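Local coordinates for periplasmic binding protein (Mycobacterium smegmatis, PDB 4MDY) that probably captures an iron-containing solute outside the cell membrane and delivers it to an ABC transporter, as a lipoprotein of the bacterial solute-binding protein 8 family, at residues Leu81-Asp84 with Asn85-Val89; Gln190-Pro194 with Gly195-Asp199. All coordinates share one frame; numbering follows the deposited sequence.

Contact 1 of 2, residues Leu81-Asp84 with Asn85-Val89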
loop_
_atom_site.group_PDB
_atom_site.type_symbol
_atom_site.label_atom_id
_atom_site.label_comp_id
_atom_site.label_asym_id
_atom_site.label_seq_id
_atom_site.Cartn_x
_atom_site.Cartn_y
_atom_site.Cartn_z
ATOM N N LEU A 81 3.910 14.640 -9.260
ATOM C CA LEU A 81 5.342 14.427 -9.240
ATOM C C LEU A 81 5.604 12.965 -9.524
ATOM O O LEU A 81 4.682 12.159 -9.576
ATOM C CB LEU A 81 5.898 14.769 -7.854
ATOM C CG LEU A 81 5.443 16.089 -7.237
ATOM C CD1 LEU A 81 5.937 16.208 -5.797
ATOM C CD2 LEU A 81 5.940 17.251 -8.083
ATOM N N ASN A 82 6.870 12.617 -9.685
ATOM C CA ASN A 82 7.268 11.211 -9.738
ATOM C C ASN A 82 8.700 11.063 -9.257
ATOM O O ASN A 82 9.420 12.052 -9.149
ATOM C CB ASN A 82 7.095 10.636 -11.147
ATOM C CG ASN A 82 8.026 11.267 -12.156
ATOM O OD1 ASN A 82 9.244 11.179 -12.030
ATOM N ND2 ASN A 82 7.459 11.897 -13.173
ATOM N N LEU A 83 9.099 9.827 -8.981
ATOM C CA LEU A 83 10.410 9.538 -8.396
ATOM C C LEU A 83 11.389 8.930 -9.399
ATOM O O LEU A 83 12.373 8.324 -9.000
ATOM C CB LEU A 83 10.243 8.593 -7.194
ATOM C CG LEU A 83 9.400 9.094 -6.018
ATOM C CD1 LEU A 83 9.411 8.088 -4.874
ATOM C CD2 LEU A 83 9.901 10.443 -5.535
ATOM N N ASP A 84 11.135 9.120 -10.696
ATOM C CA ASP A 84 12.008 8.584 -11.755
ATOM C C ASP A 84 13.478 8.977 -11.573
ATOM O O ASP A 84 14.372 8.168 -11.814
ATOM C CB ASP A 84 11.525 9.033 -13.143
ATOM C CG ASP A 84 10.193 8.412 -13.538
ATOM O OD1 ASP A 84 9.567 7.723 -12.702
ATOM O OD2 ASP A 84 9.767 8.618 -14.697
ATOM N N ASN A 85 13.720 10.217 -11.153
ATOM C CA ASN A 85 15.075 10.685 -10.860
ATOM C C ASN A 85 15.218 11.080 -9.404
ATOM O O ASN A 85 15.807 12.110 -9.088
ATOM C CB ASN A 85 15.431 11.872 -11.759
ATOM C CG ASN A 85 15.375 11.524 -13.228
ATOM O OD1 ASN A 85 14.869 12.297 -14.040
ATOM N ND2 ASN A 85 15.892 10.351 -13.579
ATOM N N GLY A 86 14.681 10.248 -8.519
ATOM C CA GLY A 86 14.683 10.543 -7.089
ATOM C C GLY A 86 13.671 11.615 -6.728
ATOM O O GLY A 86 12.883 12.060 -7.572
ATOM N N ILE A 87 13.697 12.043 -5.471
ATOM C CA ILE A 87 12.739 13.029 -4.992
ATOM C C ILE A 87 13.051 14.350 -5.690
ATOM O O ILE A 87 14.189 14.821 -5.626
ATOM C CB ILE A 87 12.808 13.185 -3.462
ATOM C CG1 ILE A 87 12.400 11.869 -2.786
ATOM C CG2 ILE A 87 11.905 14.318 -2.995
ATOM C CD1 ILE A 87 12.896 11.732 -1.364
ATOM N N PRO A 88 12.055 14.931 -6.390
ATOM C CA PRO A 88 12.297 16.164 -7.143
ATOM C C PRO A 88 12.309 17.386 -6.228
ATOM O O PRO A 88 11.289 18.052 -6.051
ATOM C CB PRO A 88 11.125 16.201 -8.132
ATOM C CG PRO A 88 10.021 15.495 -7.423
ATOM C CD PRO A 88 10.670 14.451 -6.553
ATOM N N VAL A 89 13.475 17.679 -5.662
ATOM C CA VAL A 89 13.601 18.720 -4.644
ATOM C C VAL A 89 13.268 20.104 -5.206
ATOM O O VAL A 89 12.542 20.871 -4.564
ATOM C CB VAL A 89 15.005 18.712 -3.997
ATOM C CG1 VAL A 89 15.198 19.917 -3.079
ATOM C CG2 VAL A 89 15.207 17.417 -3.218
HETATM O O HOH W 1 12.022 12.267 -10.041
#

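Contact 2 of 2, residues Gln190-Pro194 with Gly195-Asp199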
loop_
_atom_site.group_PDB
_atom_site.type_symbol
_atom_site.label_atom_id
_atom_site.label_comp_id
_atom_site.label_asym_id
_atom_site.label_seq_id
_atom_site.Cartn_x
_atom_site.Cartn_y
_atom_site.Cartn_z
ATOM N N GLN A 190 6.982 -14.008 -8.225
ATOM C CA GLN A 190 7.202 -13.003 -7.195
ATOM C C GLN A 190 6.178 -13.185 -6.082
ATOM O O GLN A 190 5.003 -13.424 -6.346
ATOM C CB GLN A 190 7.107 -11.618 -7.810
ATOM C CG GLN A 190 8.078 -11.462 -8.966
ATOM C CD GLN A 190 8.117 -10.061 -9.520
ATOM O OE1 GLN A 190 7.294 -9.695 -10.362
ATOM N NE2 GLN A 190 9.085 -9.275 -9.074
ATOM N N ALA A 191 6.626 -13.079 -4.838
ATOM C CA ALA A 191 5.741 -13.267 -3.686
ATOM C C ALA A 191 5.984 -12.221 -2.605
ATOM O O ALA A 191 7.047 -11.608 -2.535
ATOM C CB ALA A 191 5.909 -14.659 -3.109
ATOM N N THR A 192 4.973 -12.021 -1.773
ATOM C CA THR A 192 5.084 -11.156 -0.619
ATOM C C THR A 192 5.350 -12.032 0.613
ATOM O O THR A 192 4.472 -12.777 1.053
ATOM C CB THR A 192 3.813 -10.312 -0.434
ATOM O OG1 THR A 192 3.636 -9.458 -1.575
ATOM C CG2 THR A 192 3.917 -9.457 0.818
ATOM N N PRO A 193 6.577 -11.965 1.159
ATOM C CA PRO A 193 6.856 -12.789 2.328
ATOM C C PRO A 193 6.030 -12.330 3.529
ATOM O O PRO A 193 5.633 -11.165 3.592
ATOM C CB PRO A 193 8.350 -12.556 2.583
ATOM C CG PRO A 193 8.897 -12.087 1.281
ATOM C CD PRO A 193 7.786 -11.280 0.672
ATOM N N PRO A 194 5.757 -13.243 4.469
ATOM C CA PRO A 194 5.036 -12.844 5.672
ATOM C C PRO A 194 5.636 -11.593 6.315
ATOM O O PRO A 194 6.845 -11.432 6.348
ATOM C CB PRO A 194 5.190 -14.058 6.590
ATOM C CG PRO A 194 5.351 -15.213 5.671
ATOM C CD PRO A 194 6.032 -14.693 4.439
ATOM N N GLY A 195 4.780 -10.709 6.800
ATOM C CA GLY A 195 5.206 -9.436 7.361
ATOM C C GLY A 195 3.992 -8.535 7.457
ATOM O O GLY A 195 2.849 -8.995 7.313
ATOM N N TRP A 196 4.214 -7.250 7.690
ATOM C CA TRP A 196 3.086 -6.348 7.856
ATOM C C TRP A 196 2.136 -6.380 6.657
ATOM O O TRP A 196 0.928 -6.280 6.833
ATOM C CB TRP A 196 3.534 -4.920 8.168
ATOM C CG TRP A 196 4.032 -4.083 7.026
ATOM C CD1 TRP A 196 5.329 -3.783 6.744
ATOM C CD2 TRP A 196 3.238 -3.367 6.059
ATOM N NE1 TRP A 196 5.397 -2.943 5.652
ATOM C CE2 TRP A 196 4.129 -2.672 5.218
ATOM C CE3 TRP A 196 1.868 -3.253 5.825
ATOM C CZ2 TRP A 196 3.691 -1.877 4.152
ATOM C CZ3 TRP A 196 1.429 -2.458 4.771
ATOM C CH2 TRP A 196 2.340 -1.787 3.944
ATOM N N ARG A 197 2.685 -6.550 5.457
ATOM C CA ARG A 197 1.873 -6.590 4.238
ATOM C C ARG A 197 0.909 -7.768 4.152
ATOM O O ARG A 197 -0.083 -7.691 3.434
ATOM C CB ARG A 197 2.757 -6.601 3.002
ATOM C CG ARG A 197 3.391 -5.261 2.694
ATOM C CD ARG A 197 3.822 -5.206 1.236
ATOM N NE ARG A 197 4.000 -3.831 0.797
ATOM C CZ ARG A 197 3.055 -3.049 0.265
ATOM N NH1 ARG A 197 3.374 -1.815 -0.084
ATOM N NH2 ARG A 197 1.811 -3.471 0.064
ATOM N N THR A 198 1.197 -8.855 4.860
ATOM C CA THR A 198 0.283 -10.007 4.871
ATOM C C THR A 198 -0.637 -10.025 6.097
ATOM O O THR A 198 -1.479 -10.911 6.216
ATOM C CB THR A 198 1.048 -11.344 4.783
ATOM O OG1 THR A 198 1.958 -11.470 5.885
ATOM C CG2 THR A 198 1.832 -11.428 3.474
ATOM N N ASP A 199 -0.492 -9.054 7.001
ATOM C CA ASP A 199 -1.309 -9.031 8.223
ATOM C C ASP A 199 -2.801 -9.083 7.919
ATOM O O ASP A 199 -3.554 -9.772 8.611
ATOM C CB ASP A 199 -1.016 -7.796 9.086
ATOM C CG ASP A 199 0.267 -7.923 9.892
ATOM O OD1 ASP A 199 0.787 -9.051 10.051
ATOM O OD2 ASP A 199 0.755 -6.880 10.378
#

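Contact 1 of 2, residues Leu81-Asp84 with Asn85-Val89
L83 and G86 mark the ends of a type I beta turn, closed by the amide of G86, whose N lies 3.0 Å from L83 O with an N-H...O angle of 143°. G86 then leaves with a positive phi of 74°, and the chain doubles back past N82 toward P88.

A second, smaller turn sits at the start: N82 folds its side chain along its own backbone, and OD1 accepts the amide of D84 at a D84 N to N82 OD1 distance of 3.1 Å, an Asx turn. Inside the bend, one water takes the N-H of N85 and donates to N82 O and G86 O; the water to G86 O distance is 2.6 Å. Apolar groups of L81, L83, I87 and P88 join the two limbs beside the turn. The L83 side chain is set beside its backbone N (chi1 -61°), a torsion that brings the CD2 branch to I87, with CD2 4.0 Å from I87 CG1, while also brushing CD of P88. The proline ring lies against the other limb, its CD 3.7 Å from N82 O and its CG near CB of L81. P88 is the centre of an inverse gamma turn and the N-cap residue of helix 89-94.

The loop joining strand 79-81 to that helix is thus a surface bend whose turn is closed by a backbone bond, while the water, with its three partners, satisfies backbone polar groups of both limbs that the turn's own bond does not pair with each other.

Contact 2 of 2, residues Gln190-Pro194 with Gly195-Asp199
T192 is the first residue of the 190-194 segment to meet the turn that follows. Its OG1 lies beside the backbone N (chi1 -62°), which leaves CG2 anti to N and carries the methyl to R197, where CG2 lies 3.8 Å from R197 CB, the two side chains set crosswise. The same methyl is 3.9 Å from CG2 of T198, the two threonines lying alongside and running antiparallel. P193 adds its carbonyl: its O, like that of T192, rests near the T198 methyl. The CB of P194 points away overall, yet its CA lies 3.4 Å from T198 OG1.

Beyond G195 the chain coils at once, with T198 N donating to G195 O at 3.0 Å and D199 N to W196 O. R197 runs extended across the tryptophan, its CG 3.6 Å above the W196 ring plane and over the centre, and the guanidinium in turn has W196 CH2 over one face. NE1 of W196 bonds to F131 O, and NH2 of R197 to A272 O. The loop 190-199 leads from strand 189-190 into helix 199-203; T192 pairs by backbone with L179 of strand 176-181, while P194 and T198 lean on V208 of strand 207-208.

In the fold
Both contacts are local bends at the surface that lead from a strand into a helix, yet they serve different parts of the fold: they lie about 27 Å apart between centres, and about 13 Å between nearest atoms. Contact 1 lies farther out, its centre about 19 Å from the centre of the chain against about 12 Å for that of contact 2, and joins strand 79-81 to helix 89-94, whereas contact 2 runs alongside the parallel sheet containing strands 176-181 and 207-208. Their chemistry differs accordingly. Contact 1 adds a turn bond and a bridging water to its apolar packing; contact 2 rests mainly on methyl contacts between its segments.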